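Local coordinates for complement factor MASP-3 (Homo sapiens, PDB 3DEM), which is a modular serine protease of the innate immune complement system that binds mannan-binding lectin and ficolins through its CUB1-EGF-CUB2 segment, at the calcium ion site and the interface of chains A and B. Numbering follows the deposited sequence. Chains: chain A/B, Complement factor MASP-3.

All three contacts use strand 111-120 together with the EGF hairpin of strands 137-141 and 144-148 or the loop that joins them. Contact 1 is a calcium site within chain A. It lies about 8 Å from contact 3, measured between C-alpha centres, and shares A:Asp120 and A:Ile142 with it, so the ion may help shape the loop that meets chain B. Contact 2 lies about 16 Å from contact 3 and 22 Å from contact 1, measured likewise. Contacts 2 and 3 belong to one two-fold interface in which each CUB1 domain meets the partner's EGF domain, probably the head-to-tail homodimer typical of MASPs.

Contact 1: the calcium ion site. Residues chain A 36, 120-123, 140-145. With CA (calcium ion), chain C.
Water 1 is gripped by at least three partners: it lies 2.4 Å from the calcium ion CA, 2.6 Å from the carboxylate oxygen OE2 of A:Glu123, and 2.8 Å from the carbonyl O of A:Gly36. Through it the CUB1 loop at A:Gly36 is tied to the calcium site of the EGF domain. At least seven oxygens surround the ion, since weak ligands may go unseen. Besides the water it takes OD1 of A:Asp120, OE1 of A:Glu123 and OD1 of A:Asn140, and the backbone carbonyls of A:Val121, A:Tyr141 and A:Gly144, the usual pattern of a calcium-binding EGF module. A:Glu123 spans ion and water with its two oxygens, its chain bent at chi2 (92°). A:Asp120 has CG anti to its backbone N (chi1 178°), which turns its carboxylate to the ion. OD1 of A:Asp120 binds at 2.7 Å from the calcium CA; its OD2 makes a longer contact, probably part of a loosely modelled shell. A:Asn140, itself a ligand, and the backbone of A:Gly143, behind the shell, steady this carboxylate. ND2 of A:Asn140 donates a bent hydrogen bond of 3.0 Å to OD2 of A:Asp120, nearly along the C-O axis. From above the carboxylate plane, N of A:Gly143 donates an almost straight bond of 2.9 Å (176° at H) to OD1 of A:Asp120.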
loop_
_atom_site.group_PDB
_atom_site.type_symbol
_atom_site.label_atom_id
_atom_site.label_comp_id
_atom_site.label_asym_id
_atom_site.label_seq_id
_atom_site.Cartn_x
_atom_site.Cartn_y
_atom_site.Cartn_z
ATOM N N GLY A 36 8.103 -7.588 -6.672
ATOM C CA GLY A 36 7.514 -7.243 -5.385
ATOM C C GLY A 36 6.214 -6.476 -5.533
ATOM O O GLY A 36 5.612 -6.067 -4.543
ATOM N N ASP A 120 1.788 -3.112 -3.915
ATOM C CA ASP A 120 2.806 -3.851 -3.186
ATOM C C ASP A 120 2.320 -5.233 -2.780
ATOM O O ASP A 120 1.202 -5.390 -2.292
ATOM C CB ASP A 120 3.249 -3.094 -1.937
ATOM C CG ASP A 120 4.271 -3.869 -1.130
ATOM O OD1 ASP A 120 5.310 -4.252 -1.712
ATOM O OD2 ASP A 120 4.036 -4.110 0.074
ATOM N N VAL A 121 3.170 -6.230 -2.994
ATOM C CA VAL A 121 2.939 -7.569 -2.478
ATOM C C VAL A 121 3.322 -7.578 -1.006
ATOM O O VAL A 121 4.418 -7.145 -0.645
ATOM C CB VAL A 121 3.793 -8.616 -3.230
ATOM C CG1 VAL A 121 3.711 -9.976 -2.548
ATOM C CG2 VAL A 121 3.361 -8.712 -4.685
ATOM N N ASP A 122 2.415 -8.041 -0.152
ATOM C CA ASP A 122 2.753 -8.258 1.249
ATOM C C ASP A 122 3.241 -9.697 1.423
ATOM O O ASP A 122 2.451 -10.603 1.672
ATOM C CB ASP A 122 1.557 -7.978 2.159
ATOM C CG ASP A 122 1.931 -7.987 3.635
ATOM O OD1 ASP A 122 2.974 -8.570 3.998
ATOM O OD2 ASP A 122 1.178 -7.404 4.438
ATOM N N GLU A 123 4.548 -9.895 1.281
ATOM C CA GLU A 123 5.129 -11.235 1.321
ATOM C C GLU A 123 4.916 -11.906 2.668
ATOM O O GLU A 123 4.904 -13.130 2.758
ATOM C CB GLU A 123 6.625 -11.199 0.988
ATOM C CG GLU A 123 6.957 -10.806 -0.452
ATOM C CD GLU A 123 7.181 -9.306 -0.634
ATOM O OE1 GLU A 123 6.867 -8.531 0.289
ATOM O OE2 GLU A 123 7.673 -8.899 -1.706
ATOM N N ASN A 140 7.136 -6.315 6.200
ATOM C CA ASN A 140 6.806 -5.932 4.838
ATOM C C ASN A 140 7.141 -4.476 4.576
ATOM O O ASN A 140 6.966 -3.621 5.449
ATOM C CB ASN A 140 5.322 -6.168 4.557
ATOM C CG ASN A 140 4.963 -5.953 3.095
ATOM O OD1 ASN A 140 5.658 -6.422 2.196
ATOM N ND2 ASN A 140 3.871 -5.249 2.854
ATOM N N TYR A 141 7.624 -4.198 3.371
ATOM C CA TYR A 141 7.742 -2.827 2.895
ATOM C C TYR A 141 7.390 -2.755 1.408
ATOM O O TYR A 141 7.152 -3.777 0.764
ATOM C CB TYR A 141 9.134 -2.243 3.173
ATOM C CG TYR A 141 10.279 -2.917 2.445
ATOM C CD1 TYR A 141 10.628 -2.546 1.150
ATOM C CD2 TYR A 141 11.030 -3.909 3.065
ATOM C CE1 TYR A 141 11.681 -3.156 0.486
ATOM C CE2 TYR A 141 12.083 -4.522 2.415
ATOM C CZ TYR A 141 12.403 -4.148 1.129
ATOM O OH TYR A 141 13.451 -4.760 0.491
ATOM N N ILE A 142 7.354 -1.539 0.878
ATOM C CA ILE A 142 6.974 -1.321 -0.507
ATOM C C ILE A 142 8.082 -1.788 -1.443
ATOM O O ILE A 142 9.157 -1.196 -1.487
ATOM C CB ILE A 142 6.610 0.168 -0.756
ATOM C CG1 ILE A 142 5.403 0.562 0.103
ATOM C CG2 ILE A 142 6.332 0.426 -2.229
ATOM C CD1 ILE A 142 5.091 2.044 0.109
ATOM N N GLY A 143 7.815 -2.870 -2.168
ATOM C CA GLY A 143 8.771 -3.400 -3.128
ATOM C C GLY A 143 9.576 -4.588 -2.644
ATOM O O GLY A 143 10.284 -5.216 -3.428
ATOM N N GLY A 144 9.477 -4.901 -1.355
ATOM C CA GLY A 144 10.188 -6.051 -0.799
ATOM C C GLY A 144 9.756 -6.434 0.603
ATOM O O GLY A 144 8.665 -6.087 1.044
ATOM N N TYR A 145 10.616 -7.173 1.298
ATOM C CA TYR A 145 10.391 -7.548 2.693
ATOM C C TYR A 145 11.720 -7.995 3.295
ATOM O O TYR A 145 12.697 -8.174 2.575
ATOM C CB TYR A 145 9.351 -8.670 2.798
ATOM C CG TYR A 145 9.884 -10.040 2.435
ATOM C CD1 TYR A 145 10.248 -10.948 3.421
ATOM C CD2 TYR A 145 10.034 -10.420 1.108
ATOM C CE1 TYR A 145 10.746 -12.200 3.096
ATOM C CE2 TYR A 145 10.526 -11.671 0.770
ATOM C CZ TYR A 145 10.883 -12.555 1.768
ATOM O OH TYR A 145 11.372 -13.795 1.434
HETATM CA CA CA C . 6.243 -5.998 0.076
HETATM O O HOH W 1 7.079 -6.404 -2.123
#

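Contact 2: the interface of chains A and B. Residues chain A 9-11, 42, 44, 115; chain B 139, 146, 148.
Strands 9-13, 37-43 and 111-120 of chain A, from its first CUB domain, meet strands 137-141 and 144-148 of the EGF domain of chain B, with A:Met44 joining from a loop. The centre is a pair of stacked imidazoles: A:His115 and B:His139 lie face on face, centroids 4.0 Å apart and planes 11° from parallel, while their side chains cross at about a right angle. B:His139 is held at both nitrogens. ND1 of B:His139 makes a 2.7 Å hydrogen bond to the phenol OH of A:Tyr42, in the plane of the tyrosine ring, and NE2 of the same B:His139 makes one of 2.7 Å (164° at H) to the hydroxyl OG of B:Ser148. These two bonds should fix the ring's rotation for stacking; which partner donates in each is not settled. A:Met44 closes on the ring edge, its CG 3.9 Å from CE1 of B:His139. In B:Tyr146, CG sits over the backbone, flanked by its N and its carbonyl carbon (chi1 66°). The phenol tip comes to the edge of the A:His115 ring, in its plane, modelled too close to be read for detail. A:Gln11 reaches the phenol tip to tip, its amide nearly parallel to the ring. A:Phe9 slides past in the opposite direction, bringing CD1 to 3.8 Å from CE2 of B:Tyr146.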
loop_
_atom_site.group_PDB
_atom_site.type_symbol
_atom_site.label_atom_id
_atom_site.label_comp_id
_atom_site.label_asym_id
_atom_site.label_seq_id
_atom_site.Cartn_x
_atom_site.Cartn_y
_atom_site.Cartn_z
ATOM N N PHE A 9 1.667 3.320 -12.493
ATOM C CA PHE A 9 0.279 3.631 -12.826
ATOM C C PHE A 9 0.111 3.946 -14.308
ATOM O O PHE A 9 1.092 4.163 -15.022
ATOM C CB PHE A 9 -0.211 4.825 -11.998
ATOM C CG PHE A 9 0.379 6.149 -12.423
ATOM C CD1 PHE A 9 -0.323 6.999 -13.267
ATOM C CD2 PHE A 9 1.633 6.544 -11.976
ATOM C CE1 PHE A 9 0.218 8.216 -13.658
ATOM C CE2 PHE A 9 2.179 7.760 -12.362
ATOM C CZ PHE A 9 1.471 8.595 -13.202
ATOM N N GLY A 10 -1.138 3.988 -14.764
ATOM C CA GLY A 10 -1.426 4.372 -16.142
ATOM C C GLY A 10 -2.893 4.300 -16.501
ATOM O O GLY A 10 -3.687 3.736 -15.763
ATOM N N GLN A 11 -3.245 4.882 -17.645
ATOM C CA GLN A 11 -4.607 4.863 -18.166
ATOM C C GLN A 11 -4.607 4.238 -19.547
ATOM O O GLN A 11 -3.660 4.402 -20.313
ATOM C CB GLN A 11 -5.163 6.280 -18.309
ATOM C CG GLN A 11 -5.233 7.102 -17.037
ATOM C CD GLN A 11 -5.917 8.448 -17.262
ATOM O OE1 GLN A 11 -5.391 9.499 -16.886
ATOM N NE2 GLN A 11 -7.090 8.419 -17.889
ATOM N N TYR A 42 -8.895 -1.614 -13.168
ATOM C CA TYR A 42 -10.334 -1.362 -13.070
ATOM C C TYR A 42 -10.858 -0.440 -14.182
ATOM O O TYR A 42 -10.081 0.209 -14.884
ATOM C CB TYR A 42 -10.706 -0.825 -11.684
ATOM C CG TYR A 42 -10.012 0.459 -11.305
ATOM C CD1 TYR A 42 -10.593 1.696 -11.580
ATOM C CD2 TYR A 42 -8.777 0.440 -10.666
ATOM C CE1 TYR A 42 -9.958 2.878 -11.231
ATOM C CE2 TYR A 42 -8.136 1.614 -10.313
ATOM C CZ TYR A 42 -8.730 2.829 -10.599
ATOM O OH TYR A 42 -8.093 3.992 -10.244
ATOM N N MET A 44 -13.703 2.583 -15.655
ATOM C CA MET A 44 -14.613 3.687 -15.351
ATOM C C MET A 44 -15.747 3.775 -16.365
ATOM O O MET A 44 -16.770 4.408 -16.108
ATOM C CB MET A 44 -13.863 5.022 -15.294
ATOM C CG MET A 44 -12.709 5.056 -14.306
ATOM S SD MET A 44 -13.140 4.403 -12.682
ATOM C CE MET A 44 -14.479 5.479 -12.190
ATOM N N HIS A 115 -7.931 1.953 -15.874
ATOM C CA HIS A 115 -6.853 2.492 -15.059
ATOM C C HIS A 115 -6.152 1.359 -14.331
ATOM O O HIS A 115 -6.800 0.436 -13.846
ATOM C CB HIS A 115 -7.417 3.483 -14.042
ATOM C CG HIS A 115 -8.033 4.697 -14.667
ATOM N ND1 HIS A 115 -9.281 4.681 -15.253
ATOM C CD2 HIS A 115 -7.566 5.958 -14.811
ATOM C CE1 HIS A 115 -9.558 5.881 -15.727
ATOM N NE2 HIS A 115 -8.534 6.675 -15.469
ATOM N N HIS B 139 -8.024 8.964 -8.495
ATOM C CA HIS B 139 -7.345 7.666 -8.588
ATOM C C HIS B 139 -6.044 7.689 -7.787
ATOM O O HIS B 139 -5.142 8.476 -8.072
ATOM C CB HIS B 139 -7.042 7.305 -10.048
ATOM C CG HIS B 139 -8.235 7.369 -10.953
ATOM N ND1 HIS B 139 -9.046 6.282 -11.197
ATOM C CD2 HIS B 139 -8.749 8.393 -11.676
ATOM C CE1 HIS B 139 -10.013 6.636 -12.024
ATOM N NE2 HIS B 139 -9.853 7.909 -12.334
ATOM N N TYR B 146 -4.038 10.989 -9.245
ATOM C CA TYR B 146 -4.488 11.818 -10.358
ATOM C C TYR B 146 -6.010 11.833 -10.470
ATOM O O TYR B 146 -6.699 10.997 -9.870
ATOM C CB TYR B 146 -3.849 11.371 -11.677
ATOM C CG TYR B 146 -4.273 10.002 -12.159
ATOM C CD1 TYR B 146 -5.369 9.849 -13.008
ATOM C CD2 TYR B 146 -3.570 8.863 -11.785
ATOM C CE1 TYR B 146 -5.758 8.600 -13.457
ATOM C CE2 TYR B 146 -3.950 7.608 -12.231
ATOM C CZ TYR B 146 -5.044 7.485 -13.070
ATOM O OH TYR B 146 -5.426 6.245 -13.516
ATOM N N SER B 148 -9.604 12.052 -13.007
ATOM C CA SER B 148 -10.168 11.800 -14.330
ATOM C C SER B 148 -11.630 12.220 -14.319
ATOM O O SER B 148 -12.157 12.608 -13.274
ATOM C CB SER B 148 -10.019 10.326 -14.736
ATOM O OG SER B 148 -11.015 9.511 -14.139
#

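Contact 3: the interface of chains A and B. Residues chain A 8, 37, 118-120, 142; chain B 8, 37, 118-120, 142.
A:Ile142 and B:Ile142 bury far more surface than the other residues here, 108 and 105 Å², and each packs its tip against the partner's CUB1 surface at Ala118 and Phe37. In both, CG1 stands anti to the carbonyl carbon (chi1 -62° in A:Ile142) and the chain then runs on extended (chi2 171°), so that the terminal methyl CD1 leads. CD1 of A:Ile142 rests 3.4 Å from the carbonyl O of B:Ala118 and 3.7 Å from CE1 of the B:Phe37 ring. The twin contact brings CD1 of B:Ile142 to A:Ala118 and A:Phe37. The two isoleucines also face each other tip to tip, CG2 of A:Ile142 lying 4.2 Å from CG2 of B:Ile142. No polar atoms bond directly across this patch; water does the bridging. Water 3 takes a nearly straight hydrogen bond of 2.9 Å from the backbone N of A:Ile142, and reaches the carbonyl O of B:Met8 at 2.7 Å and that of B:Ala118 at 2.8 Å. Water 2 repeats this for B:Ile142. Each Met8 lies beside the backbone carbonyl of the partner's Ile142, with SD above one face of its own Phe37, offset toward the rim. The patch straddles the two-fold axis, where the loop between EGF strands 137-141 and 144-148 meets the end of the partner's strand 111-120.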
loop_
_atom_site.group_PDB
_atom_site.type_symbol
_atom_site.label_atom_id
_atom_site.label_comp_id
_atom_site.label_asym_id
_atom_site.label_seq_id
_atom_site.Cartn_x
_atom_site.Cartn_y
_atom_site.Cartn_z
ATOM N N MET A 8 4.262 3.040 -12.214
ATOM C CA MET A 8 3.489 2.571 -11.078
ATOM C C MET A 8 2.001 2.719 -11.354
ATOM O O MET A 8 1.172 2.308 -10.542
ATOM C CB MET A 8 3.841 3.382 -9.831
ATOM C CG MET A 8 5.262 3.202 -9.311
ATOM S SD MET A 8 5.526 1.655 -8.418
ATOM C CE MET A 8 6.008 0.580 -9.763
ATOM N N PHE A 37 5.782 -6.276 -6.775
ATOM C CA PHE A 37 4.525 -5.592 -7.050
ATOM C C PHE A 37 3.589 -6.450 -7.888
ATOM O O PHE A 37 4.028 -7.325 -8.629
ATOM C CB PHE A 37 4.769 -4.268 -7.783
ATOM C CG PHE A 37 5.535 -3.253 -6.981
ATOM C CD1 PHE A 37 4.877 -2.380 -6.133
ATOM C CD2 PHE A 37 6.910 -3.160 -7.093
ATOM C CE1 PHE A 37 5.579 -1.442 -5.403
ATOM C CE2 PHE A 37 7.614 -2.226 -6.369
ATOM C CZ PHE A 37 6.949 -1.365 -5.522
ATOM N N ALA A 118 0.512 -0.220 -9.834
ATOM C CA ALA A 118 1.280 -1.211 -9.093
ATOM C C ALA A 118 0.766 -1.280 -7.667
ATOM O O ALA A 118 0.449 -0.257 -7.063
ATOM C CB ALA A 118 2.757 -0.863 -9.106
ATOM N N VAL A 119 0.672 -2.497 -7.144
ATOM C CA VAL A 119 0.267 -2.727 -5.765
ATOM C C VAL A 119 1.337 -3.558 -5.080
ATOM O O VAL A 119 1.754 -4.586 -5.604
ATOM C CB VAL A 119 -1.080 -3.472 -5.693
ATOM C CG1 VAL A 119 -1.464 -3.735 -4.246
ATOM C CG2 VAL A 119 -2.166 -2.666 -6.395
ATOM N N ASP A 120 1.788 -3.112 -3.915
ATOM C CA ASP A 120 2.806 -3.851 -3.186
ATOM C C ASP A 120 2.320 -5.233 -2.780
ATOM O O ASP A 120 1.202 -5.390 -2.292
ATOM C CB ASP A 120 3.249 -3.094 -1.937
ATOM C CG ASP A 120 4.271 -3.869 -1.130
ATOM O OD1 ASP A 120 5.310 -4.252 -1.712
ATOM O OD2 ASP A 120 4.036 -4.110 0.074
ATOM N N ILE A 142 7.354 -1.539 0.878
ATOM C CA ILE A 142 6.974 -1.321 -0.507
ATOM C C ILE A 142 8.082 -1.788 -1.443
ATOM O O ILE A 142 9.157 -1.196 -1.487
ATOM C CB ILE A 142 6.610 0.168 -0.756
ATOM C CG1 ILE A 142 5.403 0.562 0.103
ATOM C CG2 ILE A 142 6.332 0.426 -2.229
ATOM C CD1 ILE A 142 5.091 2.044 0.109
ATOM N N MET B 8 12.624 3.202 1.833
ATOM C CA MET B 8 11.252 2.724 1.994
ATOM C C MET B 8 11.088 1.981 3.315
ATOM O O MET B 8 9.967 1.715 3.741
ATOM C CB MET B 8 10.816 1.824 0.828
ATOM C CG MET B 8 10.661 2.519 -0.527
ATOM S SD MET B 8 9.256 3.660 -0.655
ATOM C CE MET B 8 10.044 5.185 -0.151
ATOM N N PHE B 37 4.301 9.919 0.679
ATOM C CA PHE B 37 4.458 8.826 1.636
ATOM C C PHE B 37 4.444 9.341 3.078
ATOM O O PHE B 37 4.846 10.470 3.340
ATOM C CB PHE B 37 5.762 8.054 1.383
ATOM C CG PHE B 37 5.814 7.344 0.055
ATOM C CD1 PHE B 37 5.314 6.058 -0.081
ATOM C CD2 PHE B 37 6.389 7.949 -1.049
ATOM C CE1 PHE B 37 5.374 5.403 -1.294
ATOM C CE2 PHE B 37 6.452 7.295 -2.261
ATOM C CZ PHE B 37 5.945 6.021 -2.382
ATOM N N ALA B 118 7.987 3.277 4.685
ATOM C CA ALA B 118 7.165 4.260 4.001
ATOM C C ALA B 118 5.800 3.650 3.725
ATOM O O ALA B 118 5.689 2.471 3.395
ATOM C CB ALA B 118 7.822 4.697 2.706
ATOM N N VAL B 119 4.763 4.461 3.888
ATOM C CA VAL B 119 3.399 4.041 3.622
ATOM C C VAL B 119 2.777 5.049 2.665
ATOM O O VAL B 119 2.859 6.260 2.882
ATOM C CB VAL B 119 2.560 3.987 4.922
ATOM C CG1 VAL B 119 1.113 3.625 4.613
ATOM C CG2 VAL B 119 3.151 2.990 5.892
ATOM N N ASP B 120 2.162 4.553 1.601
ATOM C CA ASP B 120 1.541 5.438 0.631
ATOM C C ASP B 120 0.401 6.236 1.253
ATOM O O ASP B 120 -0.427 5.694 1.990
ATOM C CB ASP B 120 1.016 4.665 -0.571
ATOM C CG ASP B 120 0.309 5.564 -1.564
ATOM O OD1 ASP B 120 0.928 6.552 -2.013
ATOM O OD2 ASP B 120 -0.865 5.295 -1.892
ATOM N N ILE B 142 0.745 4.498 -5.778
ATOM C CA ILE B 142 1.861 4.542 -4.851
ATOM C C ILE B 142 2.756 5.742 -5.161
ATOM O O ILE B 142 3.406 5.794 -6.206
ATOM C CB ILE B 142 2.672 3.226 -4.879
ATOM C CG1 ILE B 142 1.806 2.058 -4.390
ATOM C CG2 ILE B 142 3.922 3.349 -4.031
ATOM C CD1 ILE B 142 2.443 0.676 -4.570
HETATM O O HOH W 2 1.022 2.428 -7.839
HETATM O O HOH W 3 7.734 0.844 2.530
#